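Local coordinates for protein seryl-tRNA synthetase (Pyrococcus horikoshii, PDB 2DQ0) that probably attaches serine to tRNA(Ser), and to tRNA(Sec), at the expense of ATP, working as a homodimeric class II aminoacyl-tRNA synthetase, at residues A[137-142]-A[150-155]; A[428-433]-A[438-443]. One frame throughout, in Å; residues are numbered along the deposited sequence.

Contact 1: A[137-142]-A[150-155]; sequences GHLERF and MEYEIL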
ATOM      1  N   GLY A 137      25.939 -30.654   7.401  1.00 47.55           N
ATOM      2  CA  GLY A 137      24.712 -31.399   7.160  1.00 45.61           C
ATOM      3  C   GLY A 137      23.901 -31.115   5.900  1.00 50.69           C
ATOM      4  O   GLY A 137      22.859 -31.740   5.680  1.00 48.59           O
ATOM      5  N   HIS A 138      24.367 -30.193   5.062  1.00 54.42           N
ATOM      6  CA  HIS A 138      23.663 -29.834   3.820  1.00 54.33           C
ATOM      7  C   HIS A 138      24.553 -30.080   2.608  1.00 54.78           C
ATOM      8  O   HIS A 138      24.185 -29.787   1.481  1.00 56.61           O
ATOM      9  CB  HIS A 138      23.280 -28.347   3.853  1.00 51.78           C
ATOM     10  CG  HIS A 138      22.192 -28.017   4.827  1.00 52.26           C
ATOM     11  ND1 HIS A 138      22.204 -26.871   5.591  1.00 52.40           N
ATOM     12  CD2 HIS A 138      21.047 -28.670   5.147  1.00 46.66           C
ATOM     13  CE1 HIS A 138      21.114 -26.834   6.343  1.00 48.55           C
ATOM     14  NE2 HIS A 138      20.397 -27.915   6.093  1.00 53.15           N
ATOM     15  N   LEU A 139      25.733 -30.621   2.872  1.00 58.10           N
ATOM     16  CA  LEU A 139      26.743 -30.886   1.865  1.00 57.21           C
ATOM     17  C   LEU A 139      26.282 -31.601   0.596  1.00 62.56           C
ATOM     18  O   LEU A 139      26.668 -31.217  -0.520  1.00 58.78           O
ATOM     19  CB  LEU A 139      27.886 -31.656   2.526  1.00 59.36           C
ATOM     20  CG  LEU A 139      29.230 -31.849   1.816  1.00 55.83           C
ATOM     21  CD1 LEU A 139      29.141 -33.023   0.885  1.00 60.25           C
ATOM     22  CD2 LEU A 139      29.643 -30.575   1.104  1.00 56.28           C
ATOM     23  N   GLU A 140      25.472 -32.643   0.736  1.00 58.06           N
ATOM     24  CA  GLU A 140      25.040 -33.333  -0.466  1.00 65.28           C
ATOM     25  C   GLU A 140      24.052 -32.460  -1.216  1.00 63.77           C
ATOM     26  O   GLU A 140      24.206 -32.252  -2.417  1.00 64.98           O
ATOM     27  CB  GLU A 140      24.417 -34.706  -0.152  1.00 71.85           C
ATOM     28  CG  GLU A 140      24.030 -35.476  -1.413  1.00 80.67           C
ATOM     29  CD  GLU A 140      24.093 -36.982  -1.251  1.00 87.75           C
ATOM     30  OE1 GLU A 140      23.751 -37.694  -2.223  1.00 88.94           O
ATOM     31  OE2 GLU A 140      24.492 -37.453  -0.164  1.00 94.04           O
ATOM     32  N   ARG A 141      23.048 -31.935  -0.515  1.00 59.87           N
ATOM     33  CA  ARG A 141      22.074 -31.085  -1.177  1.00 53.22           C
ATOM     34  C   ARG A 141      22.809 -29.956  -1.888  1.00 52.01           C
ATOM     35  O   ARG A 141      22.585 -29.705  -3.073  1.00 47.61           O
ATOM     36  CB  ARG A 141      21.063 -30.509  -0.177  1.00 54.56           C
ATOM     37  CG  ARG A 141      20.060 -29.536  -0.821  1.00 55.88           C
ATOM     38  CD  ARG A 141      18.745 -29.451  -0.067  1.00 53.97           C
ATOM     39  NE  ARG A 141      18.889 -28.837   1.246  1.00 53.47           N
ATOM     40  CZ  ARG A 141      18.053 -29.029   2.260  1.00 57.68           C
ATOM     41  NH1 ARG A 141      16.998 -29.833   2.120  1.00 51.83           N
ATOM     42  NH2 ARG A 141      18.276 -28.419   3.419  1.00 48.52           N
ATOM     43  N   PHE A 142      23.703 -29.283  -1.178  1.00 49.49           N
ATOM     44  CA  PHE A 142      24.426 -28.198  -1.797  1.00 52.44           C
ATOM     45  C   PHE A 142      25.125 -28.630  -3.077  1.00 63.17           C
ATOM     46  O   PHE A 142      25.008 -27.966  -4.108  1.00 66.99           O
ATOM     47  CB  PHE A 142      25.467 -27.612  -0.848  1.00 54.07           C
ATOM     48  CG  PHE A 142      26.409 -26.665  -1.532  1.00 61.01           C
ATOM     49  CD1 PHE A 142      27.590 -27.130  -2.117  1.00 58.13           C
ATOM     50  CD2 PHE A 142      26.060 -25.333  -1.710  1.00 60.90           C
ATOM     51  CE1 PHE A 142      28.399 -26.288  -2.874  1.00 53.45           C
ATOM     52  CE2 PHE A 142      26.867 -24.485  -2.468  1.00 64.68           C
ATOM     53  CZ  PHE A 142      28.039 -24.968  -3.054  1.00 52.83           C
ATOM     54  N   MET A 150      30.325 -24.768  -8.146  1.00 59.81           N
ATOM     55  CA  MET A 150      30.404 -23.574  -7.301  1.00 57.72           C
ATOM     56  C   MET A 150      31.358 -23.729  -6.118  1.00 64.03           C
ATOM     57  O   MET A 150      31.326 -24.738  -5.409  1.00 61.76           O
ATOM     58  CB  MET A 150      28.990 -23.211  -6.797  1.00 58.53           C
ATOM     59  CG  MET A 150      28.916 -22.113  -5.729  1.00 56.28           C
ATOM     60  SD  MET A 150      27.201 -21.661  -5.301  1.00 59.47           S
ATOM     61  CE  MET A 150      27.377 -19.998  -4.970  1.00 54.79           C
ATOM     62  N   GLU A 151      32.197 -22.717  -5.897  1.00 66.34           N
ATOM     63  CA  GLU A 151      33.155 -22.767  -4.804  1.00 66.86           C
ATOM     64  C   GLU A 151      32.411 -22.729  -3.482  1.00 66.55           C
ATOM     65  O   GLU A 151      31.302 -22.200  -3.422  1.00 72.85           O
ATOM     66  CB  GLU A 151      34.156 -21.610  -4.912  1.00 73.40           C
ATOM     67  CG  GLU A 151      35.431 -21.860  -4.113  1.00 95.23           C
ATOM     68  CD  GLU A 151      35.942 -23.300  -4.276  1.00110.68           C
ATOM     69  OE1 GLU A 151      36.326 -23.670  -5.408  1.00117.70           O
ATOM     70  OE2 GLU A 151      35.950 -24.070  -3.279  1.00110.64           O
ATOM     71  N   TYR A 152      32.997 -23.293  -2.425  1.00 59.89           N
ATOM     72  CA  TYR A 152      32.317 -23.301  -1.135  1.00 56.04           C
ATOM     73  C   TYR A 152      33.188 -23.637   0.053  1.00 56.43           C
ATOM     74  O   TYR A 152      34.183 -24.328  -0.059  1.00 59.01           O
ATOM     75  CB  TYR A 152      31.148 -24.282  -1.165  1.00 54.89           C
ATOM     76  CG  TYR A 152      31.583 -25.721  -1.202  1.00 64.96           C
ATOM     77  CD1 TYR A 152      31.682 -26.479  -0.028  1.00 69.09           C
ATOM     78  CD2 TYR A 152      31.890 -26.340  -2.411  1.00 68.53           C
ATOM     79  CE1 TYR A 152      32.067 -27.824  -0.068  1.00 68.47           C
ATOM     80  CE2 TYR A 152      32.275 -27.676  -2.460  1.00 66.65           C
ATOM     81  CZ  TYR A 152      32.354 -28.411  -1.293  1.00 68.52           C
ATOM     82  OH  TYR A 152      32.672 -29.742  -1.376  1.00 71.15           O
ATOM     83  N   GLU A 153      32.766 -23.159   1.210  1.00 61.29           N
ATOM     84  CA  GLU A 153      33.475 -23.368   2.454  1.00 59.65           C
ATOM     85  C   GLU A 153      32.539 -24.140   3.380  1.00 61.51           C
ATOM     86  O   GLU A 153      31.344 -23.869   3.422  1.00 58.34           O
ATOM     87  CB  GLU A 153      33.816 -21.997   3.032  1.00 66.72           C
ATOM     88  CG  GLU A 153      34.518 -21.978   4.357  1.00 81.30           C
ATOM     89  CD  GLU A 153      34.893 -20.560   4.758  1.00 96.19           C
ATOM     90  OE1 GLU A 153      35.826 -19.985   4.138  1.00 96.93           O
ATOM     91  OE2 GLU A 153      34.242 -20.018   5.682  1.00 97.27           O
ATOM     92  N   ILE A 154      33.073 -25.121   4.100  1.00 61.71           N
ATOM     93  CA  ILE A 154      32.267 -25.911   5.015  1.00 54.29           C
ATOM     94  C   ILE A 154      32.255 -25.212   6.351  1.00 61.77           C
ATOM     95  O   ILE A 154      33.289 -24.735   6.818  1.00 59.90           O
ATOM     96  CB  ILE A 154      32.842 -27.313   5.220  1.00 53.39           C
ATOM     97  CG1 ILE A 154      32.737 -28.103   3.920  1.00 59.87           C
ATOM     98  CG2 ILE A 154      32.114 -28.020   6.368  1.00 46.04           C
ATOM     99  CD1 ILE A 154      31.327 -28.240   3.404  1.00 72.15           C
ATOM    100  N   LEU A 155      31.078 -25.145   6.964  1.00 66.54           N
ATOM    101  CA  LEU A 155      30.945 -24.488   8.249  1.00 65.90           C
ATOM    102  C   LEU A 155      30.885 -25.496   9.362  1.00 73.30           C
ATOM    103  O   LEU A 155      30.222 -26.552   9.244  1.00 65.59           O
ATOM    104  CB  LEU A 155      29.677 -23.647   8.306  1.00 64.30           C
ATOM    105  CG  LEU A 155      29.530 -22.430   7.402  1.00 71.09           C
ATOM    106  CD1 LEU A 155      28.053 -22.005   7.402  1.00 66.65           C
ATOM    107  CD2 LEU A 155      30.442 -21.309   7.869  1.00 56.15           C
TER
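Phe-142 and Tyr-152 meet ring against ring and contribute the two largest buried areas of the contact. The ring centroids of Phe-142 and Tyr-152 lie 5.0 Å apart, with planes inclined at 50°, so the pair is oblique, neither stacked nor T-shaped. CD1 of Phe-142 sits over one face of the tyrosine. Phe-142 CE1 comes 3.5 Å from Tyr-152 CD2. The phenylalanine CG stands anti to the backbone N (chi1 169°), which carries the ring from the helix across to the strand. The side chains of Met-150 and Phe-142 cross at about a right angle, at the far end of the ring. Met-150 CG lies at the ring edge, 4.0 Å from Phe-142 CZ. The sulfur makes an oblique Met-aromatic contact, with Met-150 SD 5.1 Å from the centroid of the Phe-142 ring. Leu-139, one helical turn before Phe-142, uses a single methyl, CD2. Leu-139 CD2 lies 3.8 Å from Tyr-152 CE1 and 3.7 Å from Ile-154 CD1. Ile-154 CD1 also lies in plane at the tyrosine edge. With an alanine at Tyr-152, Phe-142 CE1 and CZ would probably lose their aromatic neighbour, and the Leu-139 methyl would keep only Ile-154 of the partners described here. No hydrogen bond joins the two segments; the contact is apolar. Phe-142 also meets Trp-361 edge-to-face and touches Ala-132 and Val-134. Helix 139-146 thus packs on strand 152-155 within the beta-alpha-beta unit that begins with strand 132-135, the parallel neighbour of strand 152-155.

Contact 2: A[428-433]-A[438-443]; sequences VRIPKV and TGFKEI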
ATOM      1  N   VAL A 428      25.457 -10.201  12.595  1.00 48.96           N
ATOM      2  CA  VAL A 428      25.353 -10.217  11.156  1.00 40.25           C
ATOM      3  C   VAL A 428      26.137  -9.060  10.591  1.00 38.31           C
ATOM      4  O   VAL A 428      25.871  -7.912  10.909  1.00 43.94           O
ATOM      5  CB  VAL A 428      23.886 -10.138  10.729  1.00 34.99           C
ATOM      6  CG1 VAL A 428      23.778  -9.736   9.261  1.00 31.91           C
ATOM      7  CG2 VAL A 428      23.238 -11.480  10.963  1.00 32.28           C
ATOM      8  N   ARG A 429      27.120  -9.373   9.758  1.00 45.18           N
ATOM      9  CA  ARG A 429      27.948  -8.339   9.155  1.00 52.77           C
ATOM     10  C   ARG A 429      27.238  -7.830   7.923  1.00 51.59           C
ATOM     11  O   ARG A 429      26.653  -8.611   7.180  1.00 60.29           O
ATOM     12  CB  ARG A 429      29.338  -8.894   8.809  1.00 43.68           C
ATOM     13  CG  ARG A 429      30.136  -9.269  10.054  1.00 58.19           C
ATOM     14  CD  ARG A 429      31.520  -9.795   9.733  1.00 75.80           C
ATOM     15  NE  ARG A 429      32.530  -8.739   9.783  1.00 88.39           N
ATOM     16  CZ  ARG A 429      33.820  -8.924   9.520  1.00 87.98           C
ATOM     17  NH1 ARG A 429      34.668  -7.907   9.593  1.00 88.10           N
ATOM     18  NH2 ARG A 429      34.263 -10.128   9.179  1.00 95.28           N
ATOM     19  N   ILE A 430      27.249  -6.519   7.712  1.00 46.94           N
ATOM     20  CA  ILE A 430      26.580  -6.006   6.536  1.00 48.17           C
ATOM     21  C   ILE A 430      27.625  -5.652   5.481  1.00 44.94           C
ATOM     22  O   ILE A 430      28.645  -5.062   5.785  1.00 47.49           O
ATOM     23  CB  ILE A 430      25.593  -4.811   6.892  1.00 45.06           C
ATOM     24  CG1 ILE A 430      26.110  -3.502   6.363  1.00 42.78           C
ATOM     25  CG2 ILE A 430      25.330  -4.738   8.377  1.00 51.40           C
ATOM     26  CD1 ILE A 430      25.624  -3.261   4.979  1.00 50.00           C
ATOM     27  N   PRO A 431      27.390  -6.063   4.225  1.00 46.19           N
ATOM     28  CA  PRO A 431      28.277  -5.824   3.075  1.00 46.11           C
ATOM     29  C   PRO A 431      28.774  -4.382   3.004  1.00 51.34           C
ATOM     30  O   PRO A 431      27.979  -3.449   3.090  1.00 49.16           O
ATOM     31  CB  PRO A 431      27.398  -6.163   1.874  1.00 49.48           C
ATOM     32  CG  PRO A 431      26.421  -7.164   2.422  1.00 58.19           C
ATOM     33  CD  PRO A 431      26.103  -6.649   3.797  1.00 41.96           C
ATOM     34  N   LYS A 432      30.079  -4.209   2.808  1.00 51.10           N
ATOM     35  CA  LYS A 432      30.701  -2.880   2.734  1.00 60.05           C
ATOM     36  C   LYS A 432      29.969  -1.889   1.802  1.00 51.31           C
ATOM     37  O   LYS A 432      29.834  -0.718   2.118  1.00 43.17           O
ATOM     38  CB  LYS A 432      32.184  -3.018   2.312  1.00 59.33           C
ATOM     39  CG  LYS A 432      32.931  -4.104   3.118  1.00 86.46           C
ATOM     40  CD  LYS A 432      34.306  -4.489   2.531  1.00 88.66           C
ATOM     41  CE  LYS A 432      34.871  -5.802   3.134  1.00 78.62           C
ATOM     42  NZ  LYS A 432      35.305  -5.703   4.558  1.00 70.15           N
ATOM     43  N   VAL A 433      29.493  -2.366   0.666  1.00 45.14           N
ATOM     44  CA  VAL A 433      28.803  -1.505  -0.274  1.00 51.92           C
ATOM     45  C   VAL A 433      27.633  -0.751   0.349  1.00 56.78           C
ATOM     46  O   VAL A 433      27.299   0.338  -0.117  1.00 58.44           O
ATOM     47  CB  VAL A 433      28.235  -2.302  -1.466  1.00 52.95           C
ATOM     48  CG1 VAL A 433      27.975  -1.363  -2.634  1.00 35.63           C
ATOM     49  CG2 VAL A 433      29.188  -3.414  -1.847  1.00 70.52           C
ATOM     50  N   THR A 438      23.700   2.568   5.431  1.00 51.94           N
ATOM     51  CA  THR A 438      23.258   2.171   6.770  1.00 52.42           C
ATOM     52  C   THR A 438      23.883   2.897   7.948  1.00 49.27           C
ATOM     53  O   THR A 438      23.204   3.197   8.929  1.00 55.19           O
ATOM     54  CB  THR A 438      23.511   0.669   7.025  1.00 55.76           C
ATOM     55  OG1 THR A 438      24.908   0.384   6.853  1.00 57.17           O
ATOM     56  CG2 THR A 438      22.689  -0.177   6.086  1.00 54.76           C
ATOM     57  N   GLY A 439      25.183   3.142   7.861  1.00 43.99           N
ATOM     58  CA  GLY A 439      25.886   3.775   8.951  1.00 41.69           C
ATOM     59  C   GLY A 439      26.646   2.663   9.637  1.00 47.51           C
ATOM     60  O   GLY A 439      27.870   2.566   9.536  1.00 59.74           O
ATOM     61  N   PHE A 440      25.913   1.789  10.305  1.00 44.34           N
ATOM     62  CA  PHE A 440      26.503   0.673  11.015  1.00 40.59           C
ATOM     63  C   PHE A 440      27.100  -0.359  10.055  1.00 39.85           C
ATOM     64  O   PHE A 440      26.676  -0.456   8.923  1.00 39.75           O
ATOM     65  CB  PHE A 440      25.431   0.050  11.883  1.00 33.98           C
ATOM     66  CG  PHE A 440      24.208  -0.385  11.117  1.00 46.33           C
ATOM     67  CD1 PHE A 440      24.156  -1.641  10.510  1.00 43.21           C
ATOM     68  CD2 PHE A 440      23.082   0.437  11.056  1.00 40.68           C
ATOM     69  CE1 PHE A 440      22.989  -2.065   9.862  1.00 54.20           C
ATOM     70  CE2 PHE A 440      21.908   0.019  10.408  1.00 39.92           C
ATOM     71  CZ  PHE A 440      21.855  -1.228   9.812  1.00 43.74           C
ATOM     72  N   LYS A 441      28.082  -1.133  10.512  1.00 50.93           N
ATOM     73  CA  LYS A 441      28.720  -2.139   9.652  1.00 46.36           C
ATOM     74  C   LYS A 441      28.265  -3.558   9.969  1.00 52.82           C
ATOM     75  O   LYS A 441      28.483  -4.484   9.191  1.00 52.28           O
ATOM     76  CB  LYS A 441      30.239  -2.063   9.777  1.00 51.34           C
ATOM     77  CG  LYS A 441      30.845  -0.731   9.337  1.00 58.70           C
ATOM     78  CD  LYS A 441      32.359  -0.790   9.363  1.00 55.90           C
ATOM     79  CE  LYS A 441      32.964   0.565   9.075  1.00 67.21           C
ATOM     80  NZ  LYS A 441      32.473   1.591  10.028  1.00 75.12           N
ATOM     81  N   GLU A 442      27.620  -3.728  11.113  1.00 49.61           N
ATOM     82  CA  GLU A 442      27.130  -5.036  11.492  1.00 46.82           C
ATOM     83  C   GLU A 442      25.950  -4.859  12.433  1.00 49.97           C
ATOM     84  O   GLU A 442      25.675  -3.753  12.904  1.00 49.12           O
ATOM     85  CB  GLU A 442      28.229  -5.817  12.208  1.00 53.31           C
ATOM     86  CG  GLU A 442      28.889  -5.041  13.350  1.00 64.66           C
ATOM     87  CD  GLU A 442      29.849  -5.892  14.171  1.00 77.69           C
ATOM     88  OE1 GLU A 442      30.666  -6.637  13.564  1.00 69.86           O
ATOM     89  OE2 GLU A 442      29.794  -5.807  15.423  1.00 78.78           O
ATOM     90  N   ILE A 443      25.234  -5.945  12.690  1.00 44.21           N
ATOM     91  CA  ILE A 443      24.118  -5.879  13.612  1.00 43.58           C
ATOM     92  C   ILE A 443      24.391  -6.927  14.670  1.00 44.36           C
ATOM     93  O   ILE A 443      24.528  -8.104  14.359  1.00 43.99           O
ATOM     94  CB  ILE A 443      22.757  -6.163  12.925  1.00 36.90           C
ATOM     95  CG1 ILE A 443      22.570  -5.218  11.725  1.00 36.36           C
ATOM     96  CG2 ILE A 443      21.629  -5.962  13.952  1.00 25.79           C
ATOM     97  CD1 ILE A 443      21.396  -5.543  10.846  1.00 38.74           C
TER
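Ile-430 CG2 lies at the edge of the Phe-440 ring, near its plane, 3.9 Å from Phe-440 CE1. One face of the Phe-440 ring has Thr-438 CB over its centre, 3.7 Å above the plane. The phenylalanine CG stands between its own backbone N and carbonyl carbon (chi1 56°), and the ring is thereby turned back over Thr-438. The hydroxyl of Thr-438 ties the same turn together. Thr-438 OG1 donates to Phe-440 O at 2.8 Å, in the carbonyl plane. Ile-430 and Thr-438 approach tip to tip, with Ile-430 CG1 4.1 Å from Thr-438 OG1. The CG2 branch of Ile-430 also packs on the backbone of Lys-441 and Glu-442, and more distantly on Ile-443 CG1. Strands 428-429 and 442-443 form a two-stranded antiparallel sheet; the chain between them includes the short helix 435-438. Val-428 and Ile-443 are its hydrogen-bonded pair. Val-428 N reaches Ile-443 O at 2.9 Å, and Ile-443 N returns a bond of 2.7 Å to Val-428 O. Arg-429 and Glu-442 are the non-hydrogen-bonded pair on the other face. Their opposite charges are near but not in contact, with Arg-429 NE 4.7 Å from Glu-442 OE1. Beyond the strands, Ile-430 N bonds to Lys-441 O at 2.8 Å, with the donor tilted 30° from the carbonyl plane. Gly-439 leaves the helix with phi 103°, where a side chain would collide with the carbonyl oxygen of Thr-438. Helix 190-209 meets Phe-440 through Ile-194 and Ile-443 through Glu-191. Val-428 reaches Leu-418 of helix 410-420.

In the fold
Contacts 1 and 2 follow in series along the chain and do not touch. Their centres are 25 Å apart, and their nearest atoms about 10 Å. Both lie far from the chain's centre and on the same side of it, at about 33 Å for contact 1 and 32 Å for contact 2. Contact 1 comes nearer to the nucleotide site: the side chain of Met-150 is about 12 Å from that of Val-371, a predicted ATP-binding residue. Met-150 also touches Phe-368, on the strand 367-376 that holds Val-371. Contact 2 lies away from the annotated sites. Contact 1 joins a helix to a strand by apolar packing; contact 2 pairs two short strands by backbone hydrogen bonds.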